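Condensin complex subunit 3 (Schizosaccharomyces pombe, PDB 5OQR) serves as a regulatory subunit of condensin, the complex required to convert interphase chromatin into condensed, mitotic-like chromosomes. Local coordinates at residues A[172-175]-A[176-179]; A[200-203]-A[204-207]; A[235-239]-A[240-244]. All blocks are in the same frame, centred on the assembly; numbering follows the deposited sequence.

Contact 1 (A[172-175]-A[176-179])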
loop_
_atom_site.group_PDB
_atom_site.type_symbol
_atom_site.label_atom_id
_atom_site.label_comp_id
_atom_site.label_asym_id
_atom_site.label_seq_id
_atom_site.Cartn_x
_atom_site.Cartn_y
_atom_site.Cartn_z
ATOM N N SER A 172 16.192 -9.363 -7.909
ATOM C CA SER A 172 15.952 -8.857 -9.254
ATOM C C SER A 172 14.487 -9.051 -9.625
ATOM O O SER A 172 13.939 -10.146 -9.463
ATOM C CB SER A 172 16.851 -9.563 -10.268
ATOM O OG SER A 172 16.538 -9.160 -11.590
ATOM N N SER A 173 13.860 -7.985 -10.124
ATOM C CA SER A 173 12.449 -8.058 -10.484
ATOM C C SER A 173 12.234 -8.934 -11.713
ATOM O O SER A 173 11.298 -9.740 -11.750
ATOM C CB SER A 173 11.897 -6.653 -10.724
ATOM O OG SER A 173 12.663 -5.961 -11.692
ATOM N N GLU A 174 13.090 -8.791 -12.728
ATOM C CA GLU A 174 12.939 -9.593 -13.937
ATOM C C GLU A 174 13.018 -11.080 -13.621
ATOM O O GLU A 174 12.314 -11.890 -14.236
ATOM C CB GLU A 174 14.006 -9.210 -14.960
ATOM C CG GLU A 174 13.853 -7.808 -15.518
ATOM C CD GLU A 174 14.889 -7.490 -16.577
ATOM O OE1 GLU A 174 15.814 -8.306 -16.770
ATOM O OE2 GLU A 174 14.778 -6.424 -17.218
ATOM N N VAL A 175 13.871 -11.461 -12.672
ATOM C CA VAL A 175 13.974 -12.865 -12.293
ATOM C C VAL A 175 12.676 -13.327 -11.646
ATOM O O VAL A 175 12.084 -14.332 -12.054
ATOM C CB VAL A 175 15.179 -13.090 -11.362
ATOM C CG1 VAL A 175 15.353 -14.576 -11.069
ATOM C CG2 VAL A 175 16.449 -12.524 -11.981
ATOM N N ARG A 176 12.211 -12.594 -10.632
ATOM C CA ARG A 176 10.949 -12.932 -9.983
ATOM C C ARG A 176 9.835 -13.102 -11.008
ATOM O O ARG A 176 9.055 -14.058 -10.944
ATOM C CB ARG A 176 10.578 -11.855 -8.965
ATOM C CG ARG A 176 11.484 -11.812 -7.750
ATOM C CD ARG A 176 10.865 -11.004 -6.620
ATOM N NE ARG A 176 10.619 -9.613 -6.992
ATOM C CZ ARG A 176 11.560 -8.678 -7.063
ATOM N NH1 ARG A 176 11.242 -7.438 -7.407
ATOM N NH2 ARG A 176 12.824 -8.982 -6.807
ATOM N N ARG A 177 9.747 -12.178 -11.967
ATOM C CA ARG A 177 8.693 -12.263 -12.973
ATOM C C ARG A 177 8.808 -13.543 -13.787
ATOM O O ARG A 177 7.797 -14.179 -14.104
ATOM C CB ARG A 177 8.737 -11.040 -13.888
ATOM C CG ARG A 177 7.713 -11.099 -15.009
ATOM C CD ARG A 177 7.359 -9.725 -15.554
ATOM N NE ARG A 177 8.386 -9.187 -16.444
ATOM C CZ ARG A 177 9.266 -8.243 -16.126
ATOM N NH1 ARG A 177 9.275 -7.693 -14.917
ATOM N NH2 ARG A 177 10.149 -7.835 -17.030
ATOM N N SER A 178 10.033 -13.937 -14.139
ATOM C CA SER A 178 10.217 -15.177 -14.885
ATOM C C SER A 178 9.734 -16.373 -14.078
ATOM O O SER A 178 9.059 -17.261 -14.612
ATOM C CB SER A 178 11.686 -15.344 -15.269
ATOM O OG SER A 178 11.864 -16.462 -16.119
ATOM N N VAL A 179 10.072 -16.416 -12.788
ATOM C CA VAL A 179 9.560 -17.475 -11.923
ATOM C C VAL A 179 8.047 -17.366 -11.817
ATOM O O VAL A 179 7.327 -18.373 -11.829
ATOM C CB VAL A 179 10.220 -17.408 -10.532
ATOM C CG1 VAL A 179 9.883 -18.649 -9.734
ATOM C CG2 VAL A 179 11.733 -17.249 -10.638
#
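R176 folds its side chain back over the start of its own helix and lays one face of the guanidinium against the backbone of S173, whose CA stands 3.3 Å above the plane and off toward the rim of the group. R176 NH1 lies 3.5 Å from S173 CB. A bend at chi3 (-61°) turns the chain from its outward run back toward the helix start, where its aliphatic part passes S172, with R176 CG 3.4 Å from S172 O. The polar end has its strongest partner just upstream, as NH2 donates to the carbonyl oxygen of D170, and NE makes a salt bridge with D199, in the loop before helix 202-212. R176 also packs on an apolar side chain of another protein's chain. R176 sits in the first turn of helix 173-182, within the fourth HEAT repeat, with S172 at the N-cap: S172 O accepts R176 N at 3.2 Å, and S173 O accepts R177 N at 2.9 Å. V175 continues the pattern, its O accepting from V179 N at 3.0 Å, while its side chain packs on D170. The CG2 methyl of V179 rests 3.3 Å from V175 O, and V179 also packs on L163 and L167 of helix 158-169. On a different flank, R177 NH2 approaches CG of E174 at 4.0 Å; the carboxylate and guanidinium planes stand 76° apart and their charged atoms do not touch, while R177 NH1 bonds to N204 OD1 of helix 202-212.

Contact 2 (A[200-203]-A[204-207])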
loop_
_atom_site.group_PDB
_atom_site.type_symbol
_atom_site.label_atom_id
_atom_site.label_comp_id
_atom_site.label_asym_id
_atom_site.label_seq_id
_atom_site.Cartn_x
_atom_site.Cartn_y
_atom_site.Cartn_z
ATOM N N VAL A 200 7.223 -4.932 -5.446
ATOM C CA VAL A 200 7.646 -3.538 -5.544
ATOM C C VAL A 200 7.579 -3.067 -6.988
ATOM O O VAL A 200 7.389 -1.874 -7.253
ATOM C CB VAL A 200 9.064 -3.338 -4.975
ATOM C CG1 VAL A 200 9.335 -1.861 -4.751
ATOM C CG2 VAL A 200 9.257 -4.111 -3.694
ATOM N N ASP A 201 7.740 -3.983 -7.938
ATOM C CA ASP A 201 7.737 -3.643 -9.352
ATOM C C ASP A 201 6.318 -3.735 -9.900
ATOM O O ASP A 201 5.632 -4.743 -9.701
ATOM C CB ASP A 201 8.669 -4.572 -10.128
ATOM C CG ASP A 201 8.687 -4.272 -11.612
ATOM O OD1 ASP A 201 7.872 -4.869 -12.341
ATOM O OD2 ASP A 201 9.509 -3.439 -12.047
ATOM N N ALA A 202 5.885 -2.677 -10.588
ATOM C CA ALA A 202 4.523 -2.641 -11.110
ATOM C C ALA A 202 4.282 -3.763 -12.112
ATOM O O ALA A 202 3.213 -4.383 -12.110
ATOM C CB ALA A 202 4.249 -1.283 -11.754
ATOM N N ALA A 203 5.260 -4.036 -12.977
ATOM C CA ALA A 203 5.074 -5.070 -13.990
ATOM C C ALA A 203 4.832 -6.429 -13.348
ATOM O O ALA A 203 4.017 -7.218 -13.839
ATOM C CB ALA A 203 6.283 -5.123 -14.924
ATOM N N ASN A 204 5.526 -6.721 -12.247
ATOM C CA ASN A 204 5.304 -7.987 -11.557
ATOM C C ASN A 204 3.899 -8.053 -10.974
ATOM O O ASN A 204 3.230 -9.088 -11.069
ATOM C CB ASN A 204 6.347 -8.179 -10.459
ATOM C CG ASN A 204 7.758 -8.220 -11.000
ATOM O OD1 ASN A 204 8.107 -7.469 -11.912
ATOM N ND2 ASN A 204 8.578 -9.105 -10.450
ATOM N N ARG A 205 3.438 -6.961 -10.363
ATOM C CA ARG A 205 2.067 -6.910 -9.868
ATOM C C ARG A 205 1.075 -7.140 -11.000
ATOM O O ARG A 205 0.169 -7.971 -10.890
ATOM C CB ARG A 205 1.805 -5.564 -9.196
ATOM C CG ARG A 205 2.397 -5.437 -7.809
ATOM C CD ARG A 205 2.026 -4.115 -7.166
ATOM N NE ARG A 205 3.149 -3.175 -7.170
ATOM C CZ ARG A 205 3.125 -1.939 -7.661
ATOM N NH1 ARG A 205 4.217 -1.188 -7.596
ATOM N NH2 ARG A 205 2.025 -1.434 -8.199
ATOM N N LYS A 206 1.241 -6.410 -12.101
ATOM C CA LYS A 206 0.333 -6.550 -13.231
ATOM C C LYS A 206 0.333 -7.968 -13.784
ATOM O O LYS A 206 -0.699 -8.443 -14.269
ATOM C CB LYS A 206 0.721 -5.556 -14.322
ATOM C CG LYS A 206 -0.010 -5.749 -15.622
ATOM C CD LYS A 206 0.196 -4.558 -16.518
ATOM C CE LYS A 206 0.108 -4.943 -17.972
ATOM N NZ LYS A 206 -1.218 -5.496 -18.350
ATOM N N CYS A 207 1.473 -8.657 -13.726
ATOM C CA CYS A 207 1.538 -10.015 -14.254
ATOM C C CYS A 207 0.615 -10.957 -13.495
ATOM O O CYS A 207 0.071 -11.897 -14.084
ATOM C CB CYS A 207 2.975 -10.534 -14.204
ATOM S SG CYS A 207 3.858 -10.364 -15.765
#
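A chi1 of 179° in D201 and of -61° in N204 brings the two side chains together at the start of helix 202-212, where they meet at about a right angle, their carboxylate and amide planes 66° apart. D201 OD1 accepts N204 N at 3.0 Å, through the lone pair pointing away from the other oxygen. The amide of N204 is turned toward helix 173-182, its ND2 bonding to S173 O.

R205 takes the other side of the turn. Its chain bends at chi3 and places the guanidinium flat over the backbone of A202, whose CA lies 3.7 Å above the centre of the plane. R205 NH1 then reaches V200 O at 3.3 Å; the acceptor lies close to the guanidinium plane, but the donor sits above the carbonyl plane rather than on a lone pair. Several bonds therefore fix the rotation of this group, for NE also donates to D199 O and NH2 forms a salt bridge with D237. Main-chain bonds complete the turn: R205 N to D201 O at 3.2 Å, K206 N to A202 O at 2.8 Å and C207 N to A203 O at 2.9 Å. R205 and V200 also pack against the chain of another protein. An aspartate N-cap, with its carboxylate receiving a first-turn backbone N-H, is a common way to begin a helix; here it starts a helix of the HEAT-repeat solenoid.

Contact 3 (A[235-239]-A[240-244]); sequences LNDRD and ESVEK
D239 caps helix 240-257 while its own backbone N is bonded to another aspartate, giving two aspartates linked in a relay, D237 to D239 to the helix. D237 OD1 receives D239 N at 2.8 Å, an Asx turn, and D239 OD1 in turn accepts S241 N at 2.7 Å, approached on the anti side and 16° out of the carboxylate plane; a second bond to it, from V242 N, is weak. D239 O then starts the regular helical pattern by taking E243 N at 3.1 Å. V242 lies against the carboxylate of D237, its CB 3.4 Å from OD1 and its CG1 3.7 Å from CG. E243 CG, beyond which the chain bends at chi2, packs 3.5 Å from L235 O, across the turn that joins the two helices of the fifth HEAT repeat. D237 OD1 also pairs with R205 from the neighbouring helix, and an alanine at D237 would probably leave both the D239 N-H and the R205 guanidinium without this acceptor, setting the turn free to shift. D239 is likely to be stabilised as the ion by first-turn N-H groups, D237 by the D239 N-H and the R205 guanidinium.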
loop_
_atom_site.group_PDB
_atom_site.type_symbol
_atom_site.label_atom_id
_atom_site.label_comp_id
_atom_site.label_asym_id
_atom_site.label_seq_id
_atom_site.Cartn_x
_atom_site.Cartn_y
_atom_site.Cartn_z
ATOM N N LEU A 235 -7.674 -3.364 -7.250
ATOM C CA LEU A 235 -8.496 -2.211 -7.597
ATOM C C LEU A 235 -8.065 -0.936 -6.886
ATOM O O LEU A 235 -8.503 0.148 -7.285
ATOM C CB LEU A 235 -9.959 -2.509 -7.281
ATOM C CG LEU A 235 -10.503 -3.811 -7.873
ATOM C CD1 LEU A 235 -11.972 -3.952 -7.532
ATOM C CD2 LEU A 235 -10.292 -3.867 -9.378
ATOM N N ASN A 236 -7.228 -1.034 -5.855
ATOM C CA ASN A 236 -6.701 0.130 -5.157
ATOM C C ASN A 236 -5.240 0.391 -5.490
ATOM O O ASN A 236 -4.618 1.257 -4.868
ATOM C CB ASN A 236 -6.864 -0.045 -3.645
ATOM C CG ASN A 236 -8.287 0.182 -3.182
ATOM O OD1 ASN A 236 -8.902 1.194 -3.509
ATOM N ND2 ASN A 236 -8.820 -0.765 -2.423
ATOM N N ASP A 237 -4.681 -0.325 -6.460
ATOM C CA ASP A 237 -3.252 -0.238 -6.720
ATOM C C ASP A 237 -2.864 1.165 -7.175
ATOM O O ASP A 237 -3.638 1.875 -7.819
ATOM C CB ASP A 237 -2.840 -1.259 -7.776
ATOM C CG ASP A 237 -1.338 -1.435 -7.855
ATOM O OD1 ASP A 237 -0.690 -0.698 -8.626
ATOM O OD2 ASP A 237 -0.804 -2.305 -7.135
ATOM N N ARG A 238 -1.635 1.555 -6.835
ATOM C CA ARG A 238 -1.166 2.903 -7.127
ATOM C C ARG A 238 -0.844 3.084 -8.605
ATOM O O ARG A 238 -0.926 4.204 -9.122
ATOM C CB ARG A 238 0.069 3.216 -6.285
ATOM C CG ARG A 238 -0.121 3.002 -4.792
ATOM C CD ARG A 238 -0.835 4.174 -4.147
ATOM N NE ARG A 238 -1.113 3.925 -2.735
ATOM C CZ ARG A 238 -1.416 4.870 -1.849
ATOM N NH1 ARG A 238 -1.473 6.143 -2.219
ATOM N NH2 ARG A 238 -1.654 4.542 -0.587
ATOM N N ASP A 239 -0.476 2.009 -9.297
ATOM C CA ASP A 239 -0.085 2.093 -10.696
ATOM C C ASP A 239 -1.312 1.976 -11.589
ATOM O O ASP A 239 -2.140 1.078 -11.408
ATOM C CB ASP A 239 0.923 0.998 -11.048
ATOM C CG ASP A 239 1.529 1.187 -12.426
ATOM O OD1 ASP A 239 0.820 0.956 -13.427
ATOM O OD2 ASP A 239 2.715 1.566 -12.511
ATOM N N GLU A 240 -1.415 2.883 -12.561
ATOM C CA GLU A 240 -2.574 2.909 -13.446
ATOM C C GLU A 240 -2.719 1.611 -14.232
ATOM O O GLU A 240 -3.842 1.193 -14.533
ATOM C CB GLU A 240 -2.459 4.097 -14.402
ATOM C CG GLU A 240 -3.742 4.451 -15.130
ATOM C CD GLU A 240 -3.587 5.679 -16.013
ATOM O OE1 GLU A 240 -2.566 6.384 -15.876
ATOM O OE2 GLU A 240 -4.482 5.937 -16.846
ATOM N N SER A 241 -1.606 0.960 -14.572
ATOM C CA SER A 241 -1.670 -0.248 -15.392
ATOM C C SER A 241 -2.061 -1.471 -14.574
ATOM O O SER A 241 -2.882 -2.280 -15.022
ATOM C CB SER A 241 -0.329 -0.486 -16.083
ATOM O OG SER A 241 -0.167 0.383 -17.186
ATOM N N VAL A 242 -1.473 -1.641 -13.390
ATOM C CA VAL A 242 -1.847 -2.763 -12.533
ATOM C C VAL A 242 -3.325 -2.675 -12.184
ATOM O O VAL A 242 -4.060 -3.668 -12.236
ATOM C CB VAL A 242 -0.976 -2.791 -11.263
ATOM C CG1 VAL A 242 -1.279 -4.034 -10.444
ATOM C CG2 VAL A 242 0.509 -2.725 -11.609
ATOM N N GLU A 243 -3.779 -1.477 -11.820
ATOM C CA GLU A 243 -5.180 -1.284 -11.475
ATOM C C GLU A 243 -6.083 -1.616 -12.657
ATOM O O GLU A 243 -7.178 -2.159 -12.479
ATOM C CB GLU A 243 -5.393 0.155 -11.006
ATOM C CG GLU A 243 -6.727 0.402 -10.340
ATOM C CD GLU A 243 -7.740 1.001 -11.289
ATOM O OE1 GLU A 243 -7.533 2.151 -11.727
ATOM O OE2 GLU A 243 -8.735 0.319 -11.607
ATOM N N LYS A 244 -5.632 -1.305 -13.874
ATOM C CA LYS A 244 -6.423 -1.611 -15.062
ATOM C C LYS A 244 -6.470 -3.111 -15.321
ATOM O O LYS A 244 -7.498 -3.639 -15.757
ATOM C CB LYS A 244 -5.846 -0.884 -16.274
ATOM C CG LYS A 244 -6.880 -0.260 -17.186
ATOM C CD LYS A 244 -7.864 -1.276 -17.725
ATOM C CE LYS A 244 -8.762 -0.646 -18.777
ATOM N NZ LYS A 244 -9.876 -1.540 -19.184
#

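Overall arrangement
Contacts 1, 2 and 3 follow one another along the chain and in space, at the N-terminal ends of helices 173-182, 202-212 and 240-257. The centres of contacts 1 and 2, and of contacts 2 and 3, are each about 10 Å apart, while the centres of contacts 1 and 3 are about 20 Å apart and these two do not touch. Contact 2 is thus the middle member, joined to contact 1 through N204 and to contact 3 through R205. In both contacts 1 and 2 an arginine reaches an aspartate in the loop just before the helix of the next contact, R176 to D199 before 202-212 and R205 to D237 before 240-257, consistent with the inter-repeat Asp-Arg pairing known in HEAT proteins. The three helix starts are thus linked side by side along the solenoid.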